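Local coordinates for lovastatin nonaketide synthase, polyketide synthase component (Aspergillus terreus, PDB 7CPX), which builds dihydromonacolin L, the lovastatin precursor, from malonyl-CoA units by iterative condensation, reduction, dehydration and methylation, working as a homodimer with its partner LovC, at residues L473-L477 against L507-L512; E491-F495 against K923-A927; E1363-E1367 against V1382-Q1387; K1869-F1875 against V1892-E1898; V1903-L1908 against Y1922-A1927. The protein carries 2 engineered substitutions. All blocks are in the same frame, centred on the assembly; numbering follows the deposited sequence.

Contact 1: residues L473-L477 against L507-L512; sequences LPLVL and LTWSLL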
# COMPACT_ATOMS: atom_id res chain seq x y z
N LEU A 473 -19.90 -57.68 -30.18
CA LEU A 473 -19.31 -56.51 -30.81
C LEU A 473 -17.97 -56.18 -30.16
O LEU A 473 -17.72 -56.54 -29.00
CB LEU A 473 -20.24 -55.31 -30.69
CG LEU A 473 -21.48 -55.25 -31.58
CD1 LEU A 473 -21.10 -55.34 -33.05
CD2 LEU A 473 -22.46 -56.35 -31.21
N PRO A 474 -17.07 -55.51 -30.89
CA PRO A 474 -15.82 -55.08 -30.27
C PRO A 474 -16.07 -54.04 -29.18
O PRO A 474 -17.01 -53.24 -29.27
CB PRO A 474 -15.03 -54.48 -31.44
CG PRO A 474 -16.07 -54.07 -32.42
CD PRO A 474 -17.19 -55.07 -32.28
N LEU A 475 -15.23 -54.07 -28.16
CA LEU A 475 -15.31 -53.10 -27.07
C LEU A 475 -14.58 -51.84 -27.51
O LEU A 475 -13.35 -51.82 -27.56
CB LEU A 475 -14.72 -53.69 -25.79
CG LEU A 475 -14.79 -52.84 -24.52
CD1 LEU A 475 -14.76 -53.73 -23.29
CD2 LEU A 475 -13.66 -51.83 -24.47
N VAL A 476 -15.33 -50.80 -27.84
CA VAL A 476 -14.78 -49.61 -28.47
C VAL A 476 -14.63 -48.51 -27.43
O VAL A 476 -15.53 -48.28 -26.61
CB VAL A 476 -15.67 -49.14 -29.64
CG1 VAL A 476 -15.80 -50.23 -30.67
CG2 VAL A 476 -17.04 -48.70 -29.13
N LEU A 477 -13.48 -47.84 -27.45
CA LEU A 477 -13.21 -46.71 -26.58
C LEU A 477 -12.65 -45.57 -27.41
O LEU A 477 -11.97 -45.79 -28.42
CB LEU A 477 -12.24 -47.08 -25.46
CG LEU A 477 -12.68 -48.25 -24.58
CD1 LEU A 477 -11.54 -48.72 -23.70
CD2 LEU A 477 -13.88 -47.86 -23.75
N LEU A 507 -22.62 -54.27 -22.87
CA LEU A 507 -21.51 -53.34 -22.65
C LEU A 507 -20.96 -52.83 -23.97
O LEU A 507 -20.81 -51.61 -24.18
CB LEU A 507 -20.42 -54.03 -21.83
CG LEU A 507 -19.39 -53.16 -21.11
CD1 LEU A 507 -18.55 -54.02 -20.18
CD2 LEU A 507 -18.50 -52.43 -22.09
N THR A 508 -20.65 -53.74 -24.89
CA THR A 508 -20.09 -53.34 -26.18
C THR A 508 -21.10 -52.54 -27.00
O THR A 508 -20.73 -51.57 -27.67
CB THR A 508 -19.62 -54.56 -26.95
OG1 THR A 508 -20.71 -55.48 -27.13
CG2 THR A 508 -18.49 -55.26 -26.21
N TRP A 509 -22.37 -52.93 -26.95
CA TRP A 509 -23.38 -52.19 -27.70
C TRP A 509 -23.53 -50.77 -27.16
O TRP A 509 -23.72 -49.83 -27.93
CB TRP A 509 -24.72 -52.92 -27.64
CG TRP A 509 -25.84 -52.15 -28.27
CD1 TRP A 509 -26.16 -52.10 -29.59
CD2 TRP A 509 -26.78 -51.31 -27.59
NE1 TRP A 509 -27.25 -51.29 -29.78
CE2 TRP A 509 -27.65 -50.79 -28.57
CE3 TRP A 509 -26.98 -50.95 -26.26
CZ2 TRP A 509 -28.69 -49.93 -28.26
CZ3 TRP A 509 -28.02 -50.09 -25.95
CH2 TRP A 509 -28.86 -49.59 -26.94
N SER A 510 -23.46 -50.60 -25.84
CA SER A 510 -23.50 -49.26 -25.27
C SER A 510 -22.27 -48.46 -25.68
O SER A 510 -22.38 -47.27 -26.00
CB SER A 510 -23.61 -49.35 -23.74
OG SER A 510 -22.54 -50.11 -23.20
N LEU A 511 -21.10 -49.10 -25.68
CA LEU A 511 -19.88 -48.39 -26.06
C LEU A 511 -19.90 -48.00 -27.53
O LEU A 511 -19.25 -47.01 -27.91
CB LEU A 511 -18.66 -49.25 -25.75
CG LEU A 511 -18.24 -49.27 -24.28
CD1 LEU A 511 -17.19 -50.33 -24.06
CD2 LEU A 511 -17.71 -47.91 -23.85
N LEU A 512 -20.61 -48.74 -28.37
CA LEU A 512 -20.67 -48.44 -29.80
C LEU A 512 -21.77 -47.44 -30.12
O LEU A 512 -21.51 -46.36 -30.66
CB LEU A 512 -20.87 -49.73 -30.60
CG LEU A 512 -19.60 -50.48 -31.00
CD1 LEU A 512 -19.94 -51.89 -31.42
CD2 LEU A 512 -18.89 -49.75 -32.12
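Leu473 opens the segment on its loop side and points at the helix: its CB lies 3.5 Å from Leu512 CD1, while its carbonyl O comes within 3.2 Å of Thr508 CG2. Pro474 turns away and fixes the extended approach to the strand; its CD still reaches Leu512 CD1 at 4.3 Å. With Leu475 the strand begins, and here the backbones come closest, Leu475 CA to Thr508 CA being 4.9 Å. A small beta-branched residue suits that spot: Thr508 turns its CG2 methyl to the strand, whereas its OG1 is satisfied one turn back by the carbonyls of His505 and Leu504. Leu475 CG also meets Leu511 CD1 at 3.5 Å. Val476 straddles two helix residues, its CG2 3.8 Å from Leu511 CB and its CG1 3.4 Å from Leu512 CD2. Leu477 ends the walk with its CD2 3.8 Å from Leu511 CD2.

The axes of strand 475-477 and helix 507-512 approach to 7.1 Å at 33°, closer than is usual for a helix on a sheet, which the small Thr508 permits where the backbones meet. The small alpha/beta domain is probably the linker between ketosynthase and acyltransferase, as in related polyketide synthases, and strand 475-479 is an edge of its three-stranded sheet. Almost purely aliphatic and buried, the contact rests on shape and exclusion of water, the helix bonding internally and the strand to its neighbour 520-524.

Contact 2: residues E491-F495 against K923-A927; sequences EMLQF and KLLPA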
# COMPACT_ATOMS: atom_id res chain seq x y z
N GLU A 491 -9.42 -47.80 -16.97
CA GLU A 491 -10.64 -47.74 -16.18
C GLU A 491 -11.63 -48.80 -16.61
O GLU A 491 -12.33 -49.38 -15.77
CB GLU A 491 -11.27 -46.35 -16.29
CG GLU A 491 -11.26 -45.55 -15.00
CD GLU A 491 -12.18 -46.13 -13.94
OE1 GLU A 491 -12.40 -47.36 -13.95
OE2 GLU A 491 -12.68 -45.35 -13.10
N MET A 492 -11.71 -49.08 -17.91
CA MET A 492 -12.62 -50.12 -18.39
C MET A 492 -12.16 -51.50 -17.95
O MET A 492 -12.98 -52.36 -17.63
CB MET A 492 -12.73 -50.05 -19.91
CG MET A 492 -13.72 -51.04 -20.51
SD MET A 492 -15.40 -50.85 -19.87
CE MET A 492 -15.77 -49.17 -20.39
N LEU A 493 -10.84 -51.73 -17.93
CA LEU A 493 -10.33 -52.99 -17.41
C LEU A 493 -10.70 -53.15 -15.94
O LEU A 493 -11.16 -54.22 -15.51
CB LEU A 493 -8.81 -53.05 -17.60
CG LEU A 493 -8.10 -54.28 -17.04
CD1 LEU A 493 -8.55 -55.54 -17.76
CD2 LEU A 493 -6.60 -54.10 -17.15
N GLN A 494 -10.51 -52.09 -15.15
CA GLN A 494 -10.87 -52.15 -13.74
C GLN A 494 -12.37 -52.35 -13.57
O GLN A 494 -12.80 -53.08 -12.66
CB GLN A 494 -10.43 -50.87 -13.03
CG GLN A 494 -8.93 -50.66 -13.02
CD GLN A 494 -8.52 -49.36 -12.35
OE1 GLN A 494 -9.04 -49.01 -11.30
NE2 GLN A 494 -7.60 -48.64 -12.97
N PHE A 495 -13.18 -51.72 -14.42
CA PHE A 495 -14.63 -51.87 -14.35
C PHE A 495 -15.05 -53.30 -14.68
O PHE A 495 -15.92 -53.87 -14.01
CB PHE A 495 -15.27 -50.87 -15.31
CG PHE A 495 -16.71 -51.16 -15.63
CD1 PHE A 495 -17.72 -50.75 -14.78
CD2 PHE A 495 -17.05 -51.81 -16.80
CE1 PHE A 495 -19.04 -51.00 -15.08
CE2 PHE A 495 -18.37 -52.07 -17.10
CZ PHE A 495 -19.37 -51.66 -16.24
N LYS A 923 -24.91 -46.08 -18.06
CA LYS A 923 -24.99 -45.59 -16.69
C LYS A 923 -23.84 -46.14 -15.85
O LYS A 923 -23.16 -45.39 -15.15
CB LYS A 923 -26.33 -46.00 -16.07
CG LYS A 923 -27.54 -45.40 -16.75
CD LYS A 923 -27.67 -43.92 -16.46
CE LYS A 923 -29.00 -43.38 -16.94
NZ LYS A 923 -29.17 -43.54 -18.41
N LEU A 924 -23.61 -47.45 -15.93
CA LEU A 924 -22.59 -48.10 -15.12
C LEU A 924 -21.19 -47.98 -15.71
O LEU A 924 -20.22 -48.25 -15.00
CB LEU A 924 -22.94 -49.58 -14.93
CG LEU A 924 -24.37 -49.86 -14.47
CD1 LEU A 924 -24.58 -51.35 -14.26
CD2 LEU A 924 -24.69 -49.08 -13.20
N LEU A 925 -21.07 -47.60 -16.97
CA LEU A 925 -19.75 -47.48 -17.58
C LEU A 925 -18.97 -46.35 -16.92
O LEU A 925 -19.55 -45.35 -16.48
CB LEU A 925 -19.87 -47.23 -19.08
CG LEU A 925 -20.55 -48.32 -19.90
CD1 LEU A 925 -20.52 -47.97 -21.38
CD2 LEU A 925 -19.91 -49.67 -19.66
N PRO A 926 -17.65 -46.47 -16.82
CA PRO A 926 -16.86 -45.43 -16.16
C PRO A 926 -16.99 -44.10 -16.88
O PRO A 926 -17.09 -44.04 -18.11
CB PRO A 926 -15.43 -45.97 -16.23
CG PRO A 926 -15.43 -46.89 -17.40
CD PRO A 926 -16.79 -47.51 -17.42
N ALA A 927 -16.99 -43.02 -16.10
CA ALA A 927 -17.05 -41.69 -16.68
C ALA A 927 -15.76 -41.39 -17.43
O ALA A 927 -14.73 -42.06 -17.25
CB ALA A 927 -17.28 -40.65 -15.59
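Phe495 takes the t rotamer (chi1 164°), which swings its ring off helix 482-498 and onto the loop 923-927. Pro926 CD lies over one face of that ring, 4.1 Å from Phe495 CG, a CH2 group set over the ring, well served by the rigid pyrrolidine. Beyond it Phe495 CE1 reaches to 3.0 Å from Leu924 O and 4.2 Å from Leu924 CB, and Phe495 CE2 is 3.8 Å from Leu925 CD2. Met492, one turn back, is t at chi1 and then p, p, a curl that brings its CE to 3.6 Å from Pro926 CD and 4.2 Å from Leu925 CD2; the flexible thioether readily adopts it. Glu491 sits off-rotamer (chi1 -113°), its CD packed 4.0 Å from Pro926 CB at the more exposed border. Leu925, in the m,t rotamer, continues inward to Leu507, Ser510 and Leu511 of helix 504-513.

Backbone angles near -65/145 at Leu925 and Pro926 give a polyproline-like run, probably part of the post-acyltransferase linker that, as in related synthases, returns across the linker domain to the ketosynthase; Lys923 NZ bonds the carbonyls of Val14, Asn112 and Thr265. Mainly apolar packing joins the two segments, so rotamer choice and proline stiffness set their fit.

Contact 3: residues E1363-E1367 against V1382-Q1387; sequences EAQIE and VQRVGQ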
# COMPACT_ATOMS: atom_id res chain seq x y z
N GLU A 1363 -11.76 81.86 10.05
CA GLU A 1363 -11.63 80.54 9.45
C GLU A 1363 -10.18 80.09 9.45
O GLU A 1363 -9.88 78.93 9.77
CB GLU A 1363 -12.18 80.56 8.02
CG GLU A 1363 -13.01 79.34 7.66
CD GLU A 1363 -14.31 79.27 8.44
OE1 GLU A 1363 -14.72 80.30 9.01
OE2 GLU A 1363 -14.92 78.18 8.49
N ALA A 1364 -9.26 80.99 9.09
CA ALA A 1364 -7.84 80.68 9.23
C ALA A 1364 -7.47 80.51 10.70
O ALA A 1364 -6.79 79.54 11.07
CB ALA A 1364 -7.00 81.78 8.59
N GLN A 1365 -7.94 81.42 11.56
CA GLN A 1365 -7.64 81.31 12.98
C GLN A 1365 -8.11 79.98 13.53
O GLN A 1365 -7.39 79.31 14.28
CB GLN A 1365 -8.29 82.47 13.74
CG GLN A 1365 -7.90 83.85 13.23
CD GLN A 1365 -6.42 84.13 13.36
OE1 GLN A 1365 -5.69 83.41 14.05
NE2 GLN A 1365 -5.96 85.18 12.70
N ILE A 1366 -9.33 79.56 13.16
CA ILE A 1366 -9.82 78.25 13.57
C ILE A 1366 -8.83 77.18 13.15
O ILE A 1366 -8.45 76.31 13.95
CB ILE A 1366 -11.22 78.00 12.99
CG1 ILE A 1366 -12.26 78.87 13.70
CG2 ILE A 1366 -11.58 76.52 13.08
CD1 ILE A 1366 -13.60 78.92 13.00
N GLU A 1367 -8.38 77.24 11.90
CA GLU A 1367 -7.39 76.27 11.43
C GLU A 1367 -6.13 76.33 12.28
O GLU A 1367 -5.54 75.29 12.61
CB GLU A 1367 -7.07 76.52 9.96
CG GLU A 1367 -6.06 75.54 9.38
CD GLU A 1367 -5.84 75.74 7.90
OE1 GLU A 1367 -6.49 76.64 7.31
OE2 GLU A 1367 -5.02 75.00 7.31
N VAL A 1382 -16.54 73.41 14.87
CA VAL A 1382 -17.03 74.78 14.71
C VAL A 1382 -16.89 75.20 13.26
O VAL A 1382 -17.84 75.68 12.64
CB VAL A 1382 -16.28 75.73 15.66
CG1 VAL A 1382 -16.54 77.18 15.27
CG2 VAL A 1382 -16.67 75.48 17.10
N GLN A 1383 -15.70 74.99 12.69
CA GLN A 1383 -15.47 75.33 11.29
C GLN A 1383 -16.43 74.56 10.38
O GLN A 1383 -17.14 75.16 9.56
CB GLN A 1383 -14.02 75.00 10.92
CG GLN A 1383 -13.31 76.06 10.10
CD GLN A 1383 -11.89 75.66 9.74
OE1 GLN A 1383 -11.59 74.47 9.62
NE2 GLN A 1383 -11.02 76.64 9.59
N ARG A 1384 -16.47 73.24 10.53
CA ARG A 1384 -17.20 72.37 9.62
C ARG A 1384 -18.70 72.57 9.67
O ARG A 1384 -19.38 72.28 8.67
CB ARG A 1384 -16.87 70.90 9.93
CG ARG A 1384 -15.70 70.31 9.15
CD ARG A 1384 -14.51 71.25 9.07
NE ARG A 1384 -14.61 72.17 7.94
CZ ARG A 1384 -14.41 71.83 6.68
NH1 ARG A 1384 -14.07 70.60 6.34
NH2 ARG A 1384 -14.54 72.76 5.73
N VAL A 1385 -19.25 73.05 10.78
CA VAL A 1385 -20.69 73.21 10.91
C VAL A 1385 -21.06 74.66 10.59
O VAL A 1385 -22.10 74.92 9.97
CB VAL A 1385 -21.19 72.80 12.30
CG1 VAL A 1385 -20.76 71.36 12.61
CG2 VAL A 1385 -20.69 73.76 13.37
N GLY A 1386 -20.22 75.61 11.00
CA GLY A 1386 -20.47 77.00 10.66
C GLY A 1386 -20.40 77.24 9.17
O GLY A 1386 -21.16 78.04 8.63
N GLN A 1387 -19.50 76.54 8.48
CA GLN A 1387 -19.43 76.66 7.03
C GLN A 1387 -20.63 76.04 6.33
O GLN A 1387 -20.81 76.25 5.13
CB GLN A 1387 -18.15 76.03 6.51
CG GLN A 1387 -16.89 76.76 6.94
CD GLN A 1387 -15.63 75.99 6.61
OE1 GLN A 1387 -15.61 74.76 6.66
NE2 GLN A 1387 -14.56 76.71 6.28
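Gln1383 stretches its side chain across Ile1366, with Gln1383 CD 3.5 Å from Ile1366 CG2, so that its methylenes and amide plane cover an aliphatic neighbour while the polar end reaches the facing helix. There Gln1383 NE2 gives a weak hydrogen bond to Glu1363 O (2.6 Å, bent to 116°), a carbonyl already engaged by Glu1367 N at 3.1 Å within its own helix. Ile1366 also touches Val1382, CD1 to CG1 at 4.1 Å, a small apolar patch that Tyr1354 of helix 1339-1354 adjoins. Helices 1361-1370 and 1376-1386 follow each other through a short turn as an alpha-alpha hairpin, here running 146° apart with the segment axes 10.6 Å from each other; it belongs to a helical part of the chain probably associated with the methyltransferase. Glu1363 OE2 lies 3.1 Å from Gln1383 CG, its charge being met by a salt bridge to Arg1350. Gln1387 turns its OE1 to Arg1384 NH2, a very short 2.5 Å hydrogen bond.

Contact 4: residues K1869-F1875 against V1892-E1898; sequences KTIYVHF and VQGHVQE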
# COMPACT_ATOMS: atom_id res chain seq x y z
N LYS A 1869 25.71 44.51 34.89
CA LYS A 1869 25.29 45.74 34.23
C LYS A 1869 23.96 45.53 33.51
O LYS A 1869 23.71 44.47 32.93
CB LYS A 1869 26.35 46.20 33.23
CG LYS A 1869 27.76 46.26 33.80
CD LYS A 1869 27.88 47.26 34.95
CE LYS A 1869 27.66 48.69 34.48
NZ LYS A 1869 27.92 49.67 35.57
N THR A 1870 23.12 46.56 33.56
CA THR A 1870 21.83 46.56 32.87
C THR A 1870 22.01 47.28 31.54
O THR A 1870 22.34 48.47 31.51
CB THR A 1870 20.76 47.23 33.72
OG1 THR A 1870 20.61 46.53 34.96
CG2 THR A 1870 19.43 47.25 32.99
N ILE A 1871 21.79 46.56 30.45
CA ILE A 1871 21.95 47.08 29.10
C ILE A 1871 20.56 47.20 28.49
O ILE A 1871 19.86 46.20 28.30
CB ILE A 1871 22.85 46.18 28.25
CG1 ILE A 1871 24.19 45.95 28.95
CG2 ILE A 1871 23.06 46.79 26.87
CD1 ILE A 1871 25.09 44.97 28.24
N TYR A 1872 20.16 48.43 28.17
CA TYR A 1872 18.93 48.68 27.44
C TYR A 1872 19.25 48.53 25.96
O TYR A 1872 19.85 49.41 25.35
CB TYR A 1872 18.38 50.06 27.76
CG TYR A 1872 18.16 50.30 29.24
CD1 TYR A 1872 19.21 50.68 30.07
CD2 TYR A 1872 16.91 50.13 29.81
CE1 TYR A 1872 19.02 50.89 31.42
CE2 TYR A 1872 16.71 50.34 31.16
CZ TYR A 1872 17.76 50.72 31.96
OH TYR A 1872 17.57 50.93 33.30
N VAL A 1873 18.85 47.40 25.39
CA VAL A 1873 19.31 47.00 24.07
C VAL A 1873 18.56 47.78 23.00
O VAL A 1873 17.32 47.80 22.98
CB VAL A 1873 19.15 45.49 23.87
CG1 VAL A 1873 19.68 45.06 22.52
CG2 VAL A 1873 19.85 44.73 24.98
N HIS A 1874 19.31 48.41 22.09
CA HIS A 1874 18.74 49.01 20.89
C HIS A 1874 18.78 48.04 19.72
O HIS A 1874 17.82 47.96 18.95
CB HIS A 1874 19.52 50.28 20.52
CG HIS A 1874 19.37 51.39 21.51
ND1 HIS A 1874 19.41 51.19 22.87
CD2 HIS A 1874 19.18 52.72 21.32
CE1 HIS A 1874 19.25 52.35 23.48
NE2 HIS A 1874 19.11 53.29 22.57
N PHE A 1875 19.88 47.30 19.59
CA PHE A 1875 20.05 46.33 18.52
C PHE A 1875 20.67 45.06 19.09
O PHE A 1875 21.44 45.10 20.05
CB PHE A 1875 20.92 46.88 17.39
CG PHE A 1875 20.42 48.17 16.81
CD1 PHE A 1875 19.51 48.16 15.76
CD2 PHE A 1875 20.83 49.39 17.32
CE1 PHE A 1875 19.04 49.34 15.23
CE2 PHE A 1875 20.37 50.57 16.79
CZ PHE A 1875 19.47 50.55 15.74
N VAL A 1892 24.55 41.77 21.67
CA VAL A 1892 23.61 42.86 21.87
C VAL A 1892 24.37 44.17 21.87
O VAL A 1892 25.55 44.23 22.22
CB VAL A 1892 22.81 42.69 23.18
CG1 VAL A 1892 22.07 41.37 23.18
CG2 VAL A 1892 23.74 42.79 24.38
N GLN A 1893 23.68 45.23 21.47
CA GLN A 1893 24.20 46.59 21.49
C GLN A 1893 23.14 47.51 22.06
O GLN A 1893 21.95 47.32 21.79
CB GLN A 1893 24.61 47.05 20.08
CG GLN A 1893 25.13 48.48 20.01
CD GLN A 1893 25.44 48.90 18.59
OE1 GLN A 1893 25.07 48.23 17.63
NE2 GLN A 1893 26.13 50.03 18.45
N GLY A 1894 23.55 48.49 22.84
CA GLY A 1894 22.59 49.43 23.37
C GLY A 1894 23.16 50.26 24.51
O GLY A 1894 24.36 50.22 24.79
N HIS A 1895 22.27 51.00 25.15
CA HIS A 1895 22.65 51.96 26.17
C HIS A 1895 22.91 51.29 27.51
O HIS A 1895 22.39 50.20 27.80
CB HIS A 1895 21.56 53.01 26.34
CG HIS A 1895 21.44 53.96 25.19
ND1 HIS A 1895 20.39 54.85 25.07
CD2 HIS A 1895 22.23 54.16 24.11
CE1 HIS A 1895 20.55 55.56 23.97
NE2 HIS A 1895 21.65 55.16 23.37
N VAL A 1896 23.73 51.94 28.32
CA VAL A 1896 23.85 51.66 29.74
C VAL A 1896 23.82 52.99 30.48
O VAL A 1896 24.41 53.97 30.02
CB VAL A 1896 25.13 50.87 30.09
CG1 VAL A 1896 25.09 49.50 29.44
CG2 VAL A 1896 26.37 51.63 29.64
N GLN A 1897 23.11 53.02 31.60
CA GLN A 1897 22.93 54.25 32.37
C GLN A 1897 24.08 54.39 33.36
O GLN A 1897 24.18 53.63 34.32
CB GLN A 1897 21.58 54.25 33.08
CG GLN A 1897 20.40 54.38 32.15
CD GLN A 1897 19.08 54.47 32.88
OE1 GLN A 1897 18.99 54.15 34.07
NE2 GLN A 1897 18.04 54.91 32.18
N GLU A 1898 24.95 55.37 33.11
CA GLU A 1898 26.08 55.68 33.99
C GLU A 1898 25.99 57.16 34.34
O GLU A 1898 26.35 58.02 33.54
CB GLU A 1898 27.41 55.35 33.32
CG GLU A 1898 27.59 53.87 32.99
CD GLU A 1898 27.68 53.01 34.23
OE1 GLU A 1898 27.77 53.56 35.34
OE2 GLU A 1898 27.67 51.77 34.09
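Tyr1872 and His1895 form the regular hydrogen-bonded pair of this antiparallel hairpin: Tyr1872 N gives to His1895 O and His1895 N to Tyr1872 O, both at 2.9 Å. Tyr1872 O also accepts from His1874 ND1 (3.1 Å). Next comes a classic beta bulge, in which one carbonyl serves two donors: Gln1893 O takes His1874 N at 2.9 Å and Phe1875 N at 3.0 Å, while Gln1893 N returns to Phe1875 O at 2.7 Å. Gly1894 fits the tight place beside Val1873, because a CB there would collide with Tyr1872 O. His1874 sets its ring edge against the face of His1895, centroids 3.8 Å apart. At the outer end Lys1869 NZ and Glu1898 OE2 make a 2.6 Å salt bridge, and Thr1870 OG1 is taken by His1917. Apolar Ile1871 and Val1896 meet on the face of the sheet opposite Tyr1872 and His1895, CG1 to CG1 at 3.7 Å.

The fold is consistent with the GroES-like part of an enoylreductase-type domain. Strand 1915-1918 pairs with 1869-1873 along its other edge, strand 1901-1909 flanks 1892-1898, and after the corner at His1874 and Phe1875 the chain runs beside strand 2128-2130.

Contact 5: residues V1903-L1908 against Y1922-A1927; sequences VPVVAL and YIYTEA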
# COMPACT_ATOMS: atom_id res chain seq x y z
N VAL A 1903 25.40 55.57 27.79
CA VAL A 1903 26.65 55.17 27.15
C VAL A 1903 26.37 53.99 26.23
O VAL A 1903 25.89 52.95 26.70
CB VAL A 1903 27.71 54.81 28.20
CG1 VAL A 1903 29.00 54.35 27.52
CG2 VAL A 1903 27.97 55.99 29.12
N PRO A 1904 26.64 54.09 24.93
CA PRO A 1904 26.51 52.91 24.06
C PRO A 1904 27.56 51.86 24.40
O PRO A 1904 28.71 52.19 24.72
CB PRO A 1904 26.71 53.47 22.65
CG PRO A 1904 26.45 54.94 22.77
CD PRO A 1904 26.91 55.31 24.14
N VAL A 1905 27.16 50.59 24.31
CA VAL A 1905 28.05 49.47 24.58
C VAL A 1905 27.58 48.28 23.77
O VAL A 1905 26.45 48.24 23.27
CB VAL A 1905 28.10 49.10 26.08
CG1 VAL A 1905 28.52 50.29 26.92
CG2 VAL A 1905 26.76 48.56 26.55
N VAL A 1906 28.46 47.29 23.64
CA VAL A 1906 28.17 46.02 22.98
C VAL A 1906 28.58 44.91 23.94
O VAL A 1906 29.67 44.94 24.51
CB VAL A 1906 28.92 45.89 21.64
CG1 VAL A 1906 28.67 44.53 21.03
CG2 VAL A 1906 28.49 46.99 20.69
N ALA A 1907 27.70 43.93 24.11
CA ALA A 1907 27.89 42.89 25.11
C ALA A 1907 27.42 41.54 24.57
O ALA A 1907 26.79 41.45 23.51
CB ALA A 1907 27.16 43.22 26.41
N LEU A 1908 27.74 40.50 25.32
CA LEU A 1908 27.34 39.12 25.02
C LEU A 1908 26.28 38.72 26.04
O LEU A 1908 26.58 38.13 27.08
CB LEU A 1908 28.54 38.19 25.06
CG LEU A 1908 29.42 38.13 23.81
CD1 LEU A 1908 29.71 39.52 23.28
CD2 LEU A 1908 30.71 37.40 24.11
N TYR A 1922 31.49 40.48 29.94
CA TYR A 1922 30.93 40.20 28.62
C TYR A 1922 30.47 41.48 27.92
O TYR A 1922 29.58 41.43 27.07
CB TYR A 1922 29.77 39.22 28.74
CG TYR A 1922 30.13 37.91 29.40
CD1 TYR A 1922 30.66 36.86 28.67
CD2 TYR A 1922 29.93 37.72 30.76
CE1 TYR A 1922 30.99 35.66 29.27
CE2 TYR A 1922 30.25 36.53 31.37
CZ TYR A 1922 30.78 35.50 30.63
OH TYR A 1922 31.10 34.31 31.23
N ILE A 1923 31.05 42.62 28.28
CA ILE A 1923 30.62 43.91 27.76
C ILE A 1923 31.83 44.64 27.18
O ILE A 1923 32.89 44.69 27.82
CB ILE A 1923 29.96 44.77 28.85
CG1 ILE A 1923 28.87 43.97 29.57
CG2 ILE A 1923 29.37 46.04 28.24
CD1 ILE A 1923 28.16 44.75 30.65
N TYR A 1924 31.66 45.20 25.99
CA TYR A 1924 32.63 46.11 25.40
C TYR A 1924 32.08 47.53 25.57
O TYR A 1924 31.12 47.91 24.90
CB TYR A 1924 32.88 45.78 23.93
CG TYR A 1924 33.97 46.61 23.29
CD1 TYR A 1924 35.30 46.38 23.59
CD2 TYR A 1924 33.66 47.62 22.38
CE1 TYR A 1924 36.30 47.14 23.01
CE2 TYR A 1924 34.66 48.38 21.80
CZ TYR A 1924 35.98 48.13 22.12
OH TYR A 1924 36.97 48.88 21.54
N THR A 1925 32.69 48.29 26.47
CA THR A 1925 32.10 49.53 26.96
C THR A 1925 32.40 50.75 26.09
O THR A 1925 31.81 51.81 26.32
CB THR A 1925 32.58 49.81 28.39
OG1 THR A 1925 34.01 49.97 28.39
CG2 THR A 1925 32.20 48.67 29.31
N GLU A 1926 33.30 50.64 25.11
CA GLU A 1926 33.65 51.80 24.31
C GLU A 1926 32.47 52.23 23.44
O GLU A 1926 31.78 51.39 22.84
CB GLU A 1926 34.86 51.50 23.43
CG GLU A 1926 35.41 52.71 22.69
CD GLU A 1926 36.62 52.38 21.84
OE1 GLU A 1926 37.02 51.20 21.82
OE2 GLU A 1926 37.16 53.30 21.20
N ALA A 1927 32.24 53.54 23.39
CA ALA A 1927 31.16 54.10 22.57
C ALA A 1927 31.70 54.52 21.20
O ALA A 1927 31.66 55.69 20.81
CB ALA A 1927 30.51 55.28 23.30
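Ala1907 and Ile1923 form the apolar centre, Ala1907 CB against Ile1923 CG1 at 3.7 Å. They are a non-hydrogen-bonded antiparallel pair with CA atoms 3.9 Å apart, a closeness that a side chain as small as alanine permits; on the same face Ile1871 of the neighbouring hairpin covers both. Val1905 adds its CB, 4.0 Å from Ile1923 CG2, and Leu1908 CB meets Tyr1922 CB at 4.0 Å; Val1905, Ile1923 and Leu1908 are aliphatic residues suited to burial, while Tyr1922 contributes its CB.

Around this centre the backbones are sewn together. Val1906 N gives to Tyr1924 O at 3.0 Å, Tyr1924 N to Val1906 O at a very short 2.5 Å, and Leu1908 N to Tyr1922 O at 2.7 Å. Strand 1923-1924 thereby pairs with strand 1901-1909 on the side away from strand 1887-1898, in a sheet that resembles the GroES-like part of medium-chain reductases. On the other face Tyr1924 lies against Trp2088 and Val2092 of helix 2085-2095.

Beyond Tyr1924 the partner chain leaves the strand, and Pro1904 CD touches Ala1927 CB at 3.7 Å, a shallow contact of two small residues near solvent. At the polar edge the phenol of Tyr1924 donates from OH to Glu1926 OE1 over a very short 2.3 Å, and the same carboxylate makes a salt bridge to Arg2096.

Contacts 1 and 2 sit in what is probably one linker module, centres 12 Å apart: Leu507 CD1 packs on Phe495 CE2 at 3.6 Å and Leu511 CD2 on Leu925 CD1 at 3.7 Å, so the strand-helix layer and the returning loop share leucines. Contacts 4 and 5 are neighbouring strand pairings in one sheet, centres 8 Å apart, joined by probable hydrogen bonds from Val1905 N to Gly1894 O and from Ala1907 N to Val1892 O, both 2.9 Å. Contact 3 stands alone, its centre 49 Å from contact 4 and 55 Å from contact 5. Contacts 1 and 3 lie on opposite sides of the chain's centre, 134 Å apart between centres. All five are structural, away from the annotated catalytic residues and the NADP pocket of the ketoreductase.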